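Local atomic coordinates of choloylglycine hydrolase (Clostridium perfringens, PDB entry 2BJF), a protein that hydrolyses the amide bond of glycine- and taurine-conjugated bile salts, releasing free bile acid and the amino acid, and can also act as an N-acyltransferase. Residues T276-C281 / G287-N292; V183-Q188 / T224-F229; A126-I131 / E161-F166. All coordinates share one frame; numbering follows the deposited sequence.

Interaction 1: T276-C281 / G287-N292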
loop_
_atom_site.group_PDB
_atom_site.type_symbol
_atom_site.label_atom_id
_atom_site.label_comp_id
_atom_site.label_asym_id
_atom_site.label_seq_id
_atom_site.Cartn_x
_atom_site.Cartn_y
_atom_site.Cartn_z
ATOM N N THR A 276 11.212 -18.976 7.758
ATOM C CA THR A 276 10.472 -20.164 7.346
ATOM C C THR A 276 11.458 -21.325 7.460
ATOM O O THR A 276 12.256 -21.574 6.546
ATOM C CB THR A 276 9.891 -20.033 5.924
ATOM O OG1 THR A 276 8.933 -18.967 5.907
ATOM C CG2 THR A 276 9.200 -21.329 5.493
ATOM N N GLN A 277 11.405 -22.013 8.598
ATOM C CA GLN A 277 12.348 -23.087 8.916
ATOM C C GLN A 277 12.179 -24.287 7.990
ATOM O O GLN A 277 13.166 -24.876 7.544
ATOM C CB GLN A 277 12.204 -23.521 10.378
ATOM C CG GLN A 277 12.504 -22.427 11.403
ATOM C CD GLN A 277 13.992 -22.176 11.632
ATOM O OE1 GLN A 277 14.368 -21.182 12.255
ATOM N NE2 GLN A 277 14.840 -23.074 11.141
ATOM N N TYR A 278 10.927 -24.642 7.714
ATOM C CA TYR A 278 10.604 -25.717 6.776
ATOM C C TYR A 278 9.268 -25.493 6.073
ATOM O O TYR A 278 8.428 -24.710 6.530
ATOM C CB TYR A 278 10.669 -27.109 7.440
ATOM C CG TYR A 278 9.556 -27.450 8.411
ATOM C CD1 TYR A 278 8.324 -27.930 7.958
ATOM C CD2 TYR A 278 9.751 -27.339 9.785
ATOM C CE1 TYR A 278 7.307 -28.260 8.850
ATOM C CE2 TYR A 278 8.744 -27.674 10.685
ATOM C CZ TYR A 278 7.524 -28.125 10.211
ATOM O OH TYR A 278 6.529 -28.454 11.103
ATOM N N THR A 279 9.099 -26.177 4.948
ATOM C CA THR A 279 7.850 -26.177 4.205
ATOM C C THR A 279 7.452 -27.627 3.974
ATOM O O THR A 279 8.197 -28.390 3.354
ATOM C CB THR A 279 7.995 -25.440 2.861
ATOM O OG1 THR A 279 8.433 -24.096 3.098
ATOM C CG2 THR A 279 6.669 -25.409 2.107
ATOM N N SER A 280 6.289 -28.004 4.496
ATOM C CA SER A 280 5.788 -29.366 4.351
ATOM C C SER A 280 4.597 -29.414 3.402
ATOM O O SER A 280 3.815 -28.465 3.318
ATOM C CB SER A 280 5.412 -29.958 5.712
ATOM O OG SER A 280 4.276 -29.321 6.265
ATOM N N CYS A 281 4.483 -30.523 2.680
ATOM C CA CYS A 281 3.370 -30.763 1.774
ATOM C C CYS A 281 3.018 -32.239 1.825
ATOM O O CYS A 281 3.811 -33.088 1.423
ATOM C CB CYS A 281 3.733 -30.355 0.345
ATOM S SG CYS A 281 2.432 -30.679 -0.869
ATOM N N GLY A 287 -0.363 -40.762 1.386
ATOM C CA GLY A 287 0.287 -40.845 2.693
ATOM C C GLY A 287 1.767 -40.507 2.649
ATOM O O GLY A 287 2.553 -41.018 3.452
ATOM N N ILE A 288 2.146 -39.640 1.713
ATOM C CA ILE A 288 3.537 -39.211 1.584
ATOM C C ILE A 288 3.722 -37.806 2.151
ATOM O O ILE A 288 3.022 -36.862 1.763
ATOM C CB ILE A 288 4.047 -39.284 0.121
ATOM C CG1 ILE A 288 3.873 -40.701 -0.439
ATOM C CG2 ILE A 288 5.519 -38.860 0.045
ATOM C CD1 ILE A 288 4.068 -40.813 -1.942
ATOM N N TYR A 289 4.657 -37.693 3.088
ATOM C CA TYR A 289 5.023 -36.423 3.692
ATOM C C TYR A 289 6.234 -35.863 2.946
ATOM O O TYR A 289 7.337 -36.410 3.040
ATOM C CB TYR A 289 5.341 -36.627 5.182
ATOM C CG TYR A 289 5.530 -35.350 5.975
ATOM C CD1 TYR A 289 4.483 -34.807 6.717
ATOM C CD2 TYR A 289 6.762 -34.695 5.996
ATOM C CE1 TYR A 289 4.652 -33.635 7.448
ATOM C CE2 TYR A 289 6.943 -33.523 6.722
ATOM C CZ TYR A 289 5.884 -33.001 7.447
ATOM O OH TYR A 289 6.061 -31.841 8.165
ATOM N N TYR A 290 6.016 -34.790 2.186
ATOM C CA TYR A 290 7.102 -34.082 1.507
ATOM C C TYR A 290 7.488 -32.846 2.304
ATOM O O TYR A 290 6.623 -32.165 2.856
ATOM C CB TYR A 290 6.686 -33.626 0.107
ATOM C CG TYR A 290 6.274 -34.714 -0.857
ATOM C CD1 TYR A 290 7.224 -35.421 -1.594
ATOM C CD2 TYR A 290 4.927 -35.007 -1.064
ATOM C CE1 TYR A 290 6.841 -36.408 -2.497
ATOM C CE2 TYR A 290 4.533 -35.986 -1.962
ATOM C CZ TYR A 290 5.493 -36.684 -2.676
ATOM O OH TYR A 290 5.103 -37.658 -3.564
ATOM N N TYR A 291 8.782 -32.543 2.353
ATOM C CA TYR A 291 9.237 -31.311 2.994
ATOM C C TYR A 291 10.621 -30.887 2.521
ATOM O O TYR A 291 11.424 -31.714 2.087
ATOM C CB TYR A 291 9.228 -31.452 4.528
ATOM C CG TYR A 291 10.456 -32.136 5.086
ATOM C CD1 TYR A 291 11.471 -31.399 5.694
ATOM C CD2 TYR A 291 10.609 -33.520 4.996
ATOM C CE1 TYR A 291 12.609 -32.020 6.197
ATOM C CE2 TYR A 291 11.743 -34.151 5.496
ATOM C CZ TYR A 291 12.737 -33.394 6.095
ATOM O OH TYR A 291 13.860 -34.014 6.594
ATOM N N ASN A 292 10.880 -29.587 2.601
ATOM C CA ASN A 292 12.243 -29.074 2.531
ATOM C C ASN A 292 12.486 -28.117 3.697
ATOM O O ASN A 292 11.573 -27.861 4.487
ATOM C CB ASN A 292 12.554 -28.445 1.164
ATOM C CG ASN A 292 11.734 -27.192 0.871
ATOM O OD1 ASN A 292 10.996 -26.687 1.720
ATOM N ND2 ASN A 292 11.870 -26.683 -0.350
HETATM O O HOH W 1 11.302 -24.532 3.421
#

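Interaction 2: V183-Q188 / T224-F229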
loop_
_atom_site.group_PDB
_atom_site.type_symbol
_atom_site.label_atom_id
_atom_site.label_comp_id
_atom_site.label_asym_id
_atom_site.label_seq_id
_atom_site.Cartn_x
_atom_site.Cartn_y
_atom_site.Cartn_z
ATOM N N VAL A 183 -11.184 -13.452 6.614
ATOM C CA VAL A 183 -12.182 -13.648 5.559
ATOM C C VAL A 183 -12.843 -12.318 5.174
ATOM O O VAL A 183 -13.041 -12.040 3.988
ATOM C CB VAL A 183 -13.241 -14.711 5.959
ATOM C CG1 VAL A 183 -14.348 -14.807 4.915
ATOM C CG2 VAL A 183 -12.583 -16.070 6.141
ATOM N N ALA A 184 -13.157 -11.497 6.174
ATOM C CA ALA A 184 -13.708 -10.165 5.932
ATOM C C ALA A 184 -12.677 -9.235 5.286
ATOM O O ALA A 184 -13.032 -8.386 4.463
ATOM C CB ALA A 184 -14.249 -9.559 7.223
ATOM N N ASN A 185 -11.407 -9.405 5.654
ATOM C CA ASN A 185 -10.317 -8.603 5.090
ATOM C C ASN A 185 -10.113 -8.851 3.594
ATOM O O ASN A 185 -9.687 -7.953 2.867
ATOM C CB ASN A 185 -9.010 -8.833 5.863
ATOM C CG ASN A 185 -7.962 -7.755 5.591
ATOM O OD1 ASN A 185 -8.281 -6.569 5.469
ATOM N ND2 ASN A 185 -6.701 -8.165 5.514
ATOM N N LEU A 186 -10.429 -10.063 3.139
ATOM C CA LEU A 186 -10.345 -10.406 1.714
ATOM C C LEU A 186 -11.206 -9.490 0.848
ATOM O O LEU A 186 -10.834 -9.166 -0.279
ATOM C CB LEU A 186 -10.750 -11.861 1.474
ATOM C CG LEU A 186 -9.850 -12.979 1.999
ATOM C CD1 LEU A 186 -10.593 -14.298 1.931
ATOM C CD2 LEU A 186 -8.548 -13.058 1.219
ATOM N N ASN A 187 -12.348 -9.072 1.393
ATOM C CA ASN A 187 -13.287 -8.181 0.700
ATOM C C ASN A 187 -12.705 -6.824 0.290
ATOM O O ASN A 187 -13.219 -6.174 -0.623
ATOM C CB ASN A 187 -14.536 -7.964 1.554
ATOM C CG ASN A 187 -15.369 -9.223 1.711
ATOM O OD1 ASN A 187 -15.399 -10.082 0.828
ATOM N ND2 ASN A 187 -16.064 -9.332 2.838
ATOM N N GLN A 188 -11.642 -6.398 0.970
ATOM C CA GLN A 188 -10.982 -5.131 0.647
ATOM C C GLN A 188 -10.194 -5.203 -0.659
ATOM O O GLN A 188 -9.822 -4.170 -1.222
ATOM C CB GLN A 188 -10.065 -4.683 1.789
ATOM C CG GLN A 188 -10.798 -4.158 3.017
ATOM C CD GLN A 188 -11.735 -2.998 2.707
ATOM O OE1 GLN A 188 -12.951 -3.105 2.878
ATOM N NE2 GLN A 188 -11.171 -1.887 2.241
ATOM N N THR A 224 3.581 -9.786 7.848
ATOM C CA THR A 224 2.565 -9.948 8.897
ATOM C C THR A 224 1.574 -11.043 8.501
ATOM O O THR A 224 1.396 -11.318 7.310
ATOM C CB THR A 224 1.782 -8.647 9.201
ATOM O OG1 THR A 224 1.086 -8.211 8.026
ATOM C CG2 THR A 224 2.706 -7.552 9.715
ATOM N N PRO A 225 0.937 -11.685 9.498
ATOM C CA PRO A 225 -0.054 -12.725 9.209
ATOM C C PRO A 225 -1.174 -12.275 8.264
ATOM O O PRO A 225 -1.544 -13.029 7.363
ATOM C CB PRO A 225 -0.608 -13.074 10.591
ATOM C CG PRO A 225 0.491 -12.725 11.535
ATOM C CD PRO A 225 1.132 -11.501 10.949
ATOM N N ALA A 226 -1.696 -11.064 8.460
ATOM C CA ALA A 226 -2.777 -10.552 7.611
ATOM C C ALA A 226 -2.343 -10.388 6.152
ATOM O O ALA A 226 -3.065 -10.783 5.235
ATOM C CB ALA A 226 -3.328 -9.243 8.166
ATOM N N SER A 227 -1.157 -9.822 5.943
ATOM C CA SER A 227 -0.632 -9.624 4.592
ATOM C C SER A 227 -0.334 -10.947 3.892
ATOM O O SER A 227 -0.623 -11.105 2.701
ATOM C CB SER A 227 0.609 -8.737 4.623
ATOM O OG SER A 227 0.265 -7.433 5.056
ATOM N N ARG A 228 0.230 -11.896 4.636
ATOM C CA ARG A 228 0.512 -13.223 4.095
ATOM C C ARG A 228 -0.767 -13.973 3.727
ATOM O O ARG A 228 -0.809 -14.658 2.705
ATOM C CB ARG A 228 1.383 -14.038 5.059
ATOM C CG ARG A 228 2.809 -13.515 5.163
ATOM C CD ARG A 228 3.705 -14.424 5.992
ATOM N NE ARG A 228 3.488 -14.287 7.433
ATOM C CZ ARG A 228 2.737 -15.101 8.169
ATOM N NH1 ARG A 228 2.100 -16.123 7.607
ATOM N NH2 ARG A 228 2.616 -14.891 9.474
ATOM N N PHE A 229 -1.807 -13.821 4.549
ATOM C CA PHE A 229 -3.115 -14.429 4.277
ATOM C C PHE A 229 -3.662 -13.949 2.933
ATOM O O PHE A 229 -4.092 -14.757 2.110
ATOM C CB PHE A 229 -4.105 -14.118 5.409
ATOM C CG PHE A 229 -5.379 -14.926 5.358
ATOM C CD1 PHE A 229 -5.567 -16.006 6.216
ATOM C CD2 PHE A 229 -6.404 -14.592 4.472
ATOM C CE1 PHE A 229 -6.746 -16.754 6.180
ATOM C CE2 PHE A 229 -7.585 -15.332 4.427
ATOM C CZ PHE A 229 -7.758 -16.414 5.285
HETATM O O HOH W 2 -5.859 -11.005 5.971
#

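Interaction 3: A126-I131 / E161-F166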
loop_
_atom_site.group_PDB
_atom_site.type_symbol
_atom_site.label_atom_id
_atom_site.label_comp_id
_atom_site.label_asym_id
_atom_site.label_seq_id
_atom_site.Cartn_x
_atom_site.Cartn_y
_atom_site.Cartn_z
ATOM N N ALA A 126 -16.201 -30.148 22.455
ATOM C CA ALA A 126 -14.792 -30.146 22.843
ATOM C C ALA A 126 -14.359 -28.849 23.524
ATOM O O ALA A 126 -14.976 -27.794 23.343
ATOM C CB ALA A 126 -13.903 -30.451 21.641
ATOM N N ASN A 127 -13.296 -28.953 24.317
ATOM C CA ASN A 127 -12.676 -27.816 24.984
ATOM C C ASN A 127 -11.168 -28.023 25.046
ATOM O O ASN A 127 -10.702 -29.101 25.414
ATOM C CB ASN A 127 -13.236 -27.639 26.397
ATOM C CG ASN A 127 -12.519 -26.550 27.179
ATOM O OD1 ASN A 127 -12.642 -25.364 26.872
ATOM N ND2 ASN A 127 -11.764 -26.952 28.194
ATOM N N ILE A 128 -10.411 -26.992 24.686
ATOM C CA ILE A 128 -8.955 -27.075 24.718
ATOM C C ILE A 128 -8.424 -26.470 26.019
ATOM O O ILE A 128 -8.692 -25.309 26.333
ATOM C CB ILE A 128 -8.315 -26.447 23.456
ATOM C CG1 ILE A 128 -8.855 -27.151 22.204
ATOM C CG2 ILE A 128 -6.795 -26.562 23.510
ATOM C CD1 ILE A 128 -8.564 -26.449 20.896
ATOM N N VAL A 129 -7.681 -27.280 26.770
ATOM C CA VAL A 129 -7.235 -26.920 28.117
ATOM C C VAL A 129 -5.716 -26.715 28.192
ATOM O O VAL A 129 -4.946 -27.477 27.605
ATOM C CB VAL A 129 -7.734 -27.960 29.176
ATOM C CG1 VAL A 129 -7.299 -29.382 28.819
ATOM C CG2 VAL A 129 -7.282 -27.585 30.577
ATOM N N ASP A 130 -5.300 -25.678 28.918
ATOM C CA ASP A 130 -3.887 -25.316 29.040
ATOM C C ASP A 130 -3.164 -26.162 30.096
ATOM O O ASP A 130 -2.681 -25.643 31.108
ATOM C CB ASP A 130 -3.745 -23.816 29.341
ATOM C CG ASP A 130 -2.349 -23.275 29.046
ATOM O OD1 ASP A 130 -1.491 -24.025 28.531
ATOM O OD2 ASP A 130 -2.112 -22.081 29.329
ATOM N N ILE A 131 -3.102 -27.470 29.850
ATOM C CA ILE A 131 -2.344 -28.395 30.691
ATOM C C ILE A 131 -0.918 -28.493 30.149
ATOM O O ILE A 131 -0.729 -28.783 28.966
ATOM C CB ILE A 131 -2.996 -29.814 30.732
ATOM C CG1 ILE A 131 -4.436 -29.758 31.271
ATOM C CG2 ILE A 131 -2.138 -30.806 31.532
ATOM C CD1 ILE A 131 -4.591 -29.206 32.689
ATOM N N GLU A 161 -14.848 -16.753 24.261
ATOM C CA GLU A 161 -16.273 -17.004 24.073
ATOM C C GLU A 161 -16.575 -18.500 23.970
ATOM O O GLU A 161 -17.371 -19.030 24.747
ATOM C CB GLU A 161 -16.778 -16.263 22.829
ATOM C CG GLU A 161 -18.290 -16.303 22.630
ATOM C CD GLU A 161 -18.733 -15.729 21.289
ATOM O OE1 GLU A 161 -17.867 -15.431 20.436
ATOM O OE2 GLU A 161 -19.957 -15.579 21.088
ATOM N N LYS A 162 -15.934 -19.173 23.012
ATOM C CA LYS A 162 -16.219 -20.579 22.706
ATOM C C LYS A 162 -15.149 -21.211 21.810
ATOM O O LYS A 162 -14.235 -20.527 21.344
ATOM C CB LYS A 162 -17.597 -20.711 22.037
ATOM C CG LYS A 162 -17.796 -19.810 20.816
ATOM C CD LYS A 162 -19.221 -19.873 20.276
ATOM C CE LYS A 162 -19.431 -21.070 19.359
ATOM N NZ LYS A 162 -20.817 -21.103 18.813
ATOM N N LEU A 163 -15.271 -22.518 21.581
ATOM C CA LEU A 163 -14.438 -23.210 20.600
ATOM C C LEU A 163 -15.069 -23.091 19.215
ATOM O O LEU A 163 -16.064 -23.762 18.913
ATOM C CB LEU A 163 -14.233 -24.683 20.984
ATOM C CG LEU A 163 -13.378 -25.547 20.045
ATOM C CD1 LEU A 163 -11.931 -25.079 20.016
ATOM C CD2 LEU A 163 -13.447 -27.010 20.439
ATOM N N ASN A 164 -14.489 -22.232 18.380
ATOM C CA ASN A 164 -15.003 -21.989 17.035
ATOM C C ASN A 164 -14.463 -22.979 16.009
ATOM O O ASN A 164 -13.264 -23.262 15.976
ATOM C CB ASN A 164 -14.691 -20.557 16.587
ATOM C CG ASN A 164 -15.459 -19.510 17.377
ATOM O OD1 ASN A 164 -14.880 -18.531 17.850
ATOM N ND2 ASN A 164 -16.766 -19.707 17.518
ATOM N N VAL A 165 -15.363 -23.500 15.177
ATOM C CA VAL A 165 -14.994 -24.386 14.072
ATOM C C VAL A 165 -15.546 -23.781 12.781
ATOM O O VAL A 165 -16.754 -23.823 12.532
ATOM C CB VAL A 165 -15.518 -25.838 14.268
ATOM C CG1 VAL A 165 -15.114 -26.722 13.091
ATOM C CG2 VAL A 165 -15.000 -26.434 15.571
ATOM N N PHE A 166 -14.656 -23.200 11.980
ATOM C CA PHE A 166 -15.043 -22.527 10.740
ATOM C C PHE A 166 -14.881 -23.440 9.533
ATOM O O PHE A 166 -13.898 -24.176 9.434
ATOM C CB PHE A 166 -14.175 -21.288 10.495
ATOM C CG PHE A 166 -14.211 -20.271 11.600
ATOM C CD1 PHE A 166 -15.245 -19.342 11.679
ATOM C CD2 PHE A 166 -13.184 -20.213 12.538
ATOM C CE1 PHE A 166 -15.269 -18.385 12.692
ATOM C CE2 PHE A 166 -13.198 -19.259 13.553
ATOM C CZ PHE A 166 -14.244 -18.345 13.631
#

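Interaction 1: T276-C281 / G287-N292
Thr279 to Cys281 pair with Tyr290 to Asn292 in an antiparallel beta hairpin, part of one of the two large antiparallel sheets of this Ntn hydrolase. Thr279 and Asn292 form a hydrogen-bonded pair: Thr279 N gives to Asn292 O at 3.0 Å, and Asn292 N gives back to Thr279 O. Cys281 and Tyr290 form the next such pair. Cys281 N reaches Tyr290 O at 2.7 Å. The return bond, Tyr290 N to Cys281 O, is 2.9 Å long. Ser280 and Tyr291 make the non-hydrogen-bonded pair between them, and there CA-H groups point at carbonyls, with Tyr291 CA 3.1 Å from Thr279 O.

On one face, the side chains of Thr279 and Asn292 lie side by side and point the same way. Water 1 joins them, donating to Thr279 OG1 at 2.9 Å and to Asn292 OD1 at 2.8 Å. Thr279 OG1 also hydrogen-bonds Asn19 OD1, and Asn292 ND2 hydrogen-bonds Asn297 O. Cys281 and Tyr290 share this face, and Cys281 O lies at the edge of the Tyr290 ring, near its plane.

On the other face, Tyr289 has CG anti to its backbone N (chi1 -171°), which brings its phenol end to Ser280. Tyr289 OH sits 3.2 Å from Ser280 CB. The Tyr278 side chain crosses that of Tyr289 at about a right angle. Tyr278 OH bonds Asp69 OD1, while Ser280 OG and Tyr289 OH bond OD2, so three hydroxyls hold this carboxylate.

Strand 14-22, whose Arg18 binds deoxycholate and touches Ser280, flanks the hairpin beside 275-283; helix 249-257 packs on Thr279 and Cys281, and Met57 of strand 54-61 meets Tyr278, Tyr289 and Tyr291.

Interaction 2: V183-Q188 / T224-F229
Leu186 and Phe229 bring two helices together, helix 179-186 and the first turns of helix 225-243. This is helix-helix packing within the Ntn-hydrolase fold. The two side chains cross at about a right angle. Both methyls of Leu186 converge on one ring atom: Leu186 CD1 and CD2 each lie 4.0 Å from Phe229 CE2. CD1 comes in at the ring edge, near its plane. The branch carbon is close as well, with Leu186 CG 4.1 Å from Phe229 CE2.

The torsions explain the meeting. Leu186 has CG beside its backbone N and opposite the carbonyl carbon (chi1 -68°), and its fork swings back toward the other helix. Phe229 already points that way from its backbone. With CG anti to the backbone N (chi1 -168°), the ring extends from its helix to meet the fork. His182 stacks on the Phe229 ring. Leu186 also touches Ile230, Ala233 and Phe234 of helix 225-243, and Leu207 of another subunit packs on it, placing the contact near a tetramer interface.

Thr224 is the N-cap of helix 225-243, its OG1 accepting a weak, long bond from Ser227 N at 3.5 Å. On the same turn, the Arg228 guanidinium bonds the backbone O of Cys2, the inferred nucleophile, and the side chain of Asn175, part of the taurine pocket.

Asn185 also points toward the other helix from its backbone. Its amide comes near the Ala226 methyl, with Asn185 ND2 4.4 Å from Ala226 CB. The polar link between the two residues is indirect. Water 2 takes a hydrogen bond from Asn185 ND2 at 3.0 Å and gives one to Ala226 O at 2.9 Å.

Interaction 3: A126-I131 / E161-F166
One leucine makes every direct contact here: Leu163 reaches across to Ala126 and Ile128, although its strand is not paired with theirs. The two strand segments run 118° apart, and their axes come no closer than 8.2 Å. Side-chain packing spans the distance.

Leu163 points at strand 126-129 from its backbone. Its CG is anti to the backbone N (chi1 180°), and the extended side chain ends in two methyls with separate partners. CD2 turns to the start of the strand, where it lies 3.7 Å from Ala126 CB and 3.4 Å from Ala126 O. CD1 meets Ile128 CD1 at 3.7 Å. The Ile128 side chain crosses that of Leu163 at about a right angle, and only its far methyl comes this close.

The contact joins two sheets of the fold. Strand 163-167 lies beside 153-158 in the large antiparallel sheet, whereas strand 126-129 pairs in parallel with 98-101. Gln158 of strand 153-158 ties the two sides with polar bonds: its OE1 accepts from Ile128 N, and its NE2 bonds weakly to Asn127 OD1. Asn127 leaves its backbone away from Leu163, and its ND2 bonds Ser90 and Asn99.

The three contacts lie in separate parts of one chain, with centres 23 to 27 Å apart, and none touches another. Interaction 1 is nearest the middle of the chain, about 10 Å from its centre, while interactions 2 and 3 lie at about 17 and 18 Å. All three are largely buried, though Leu163 in interaction 3 is partly exposed. Interaction 1 joins neighbouring strands of one sheet through direct backbone bonds. Interaction 2 joins two helices through apolar packing and a water bridge. Interaction 3 joins two different sheets by methyl packing. Interactions 1 and 2 both reach the second subunit, and interaction 2 two more. Ser280 lies near Arg18 and Arg228 bonds Asn175; interaction 3 is away from the annotated sites.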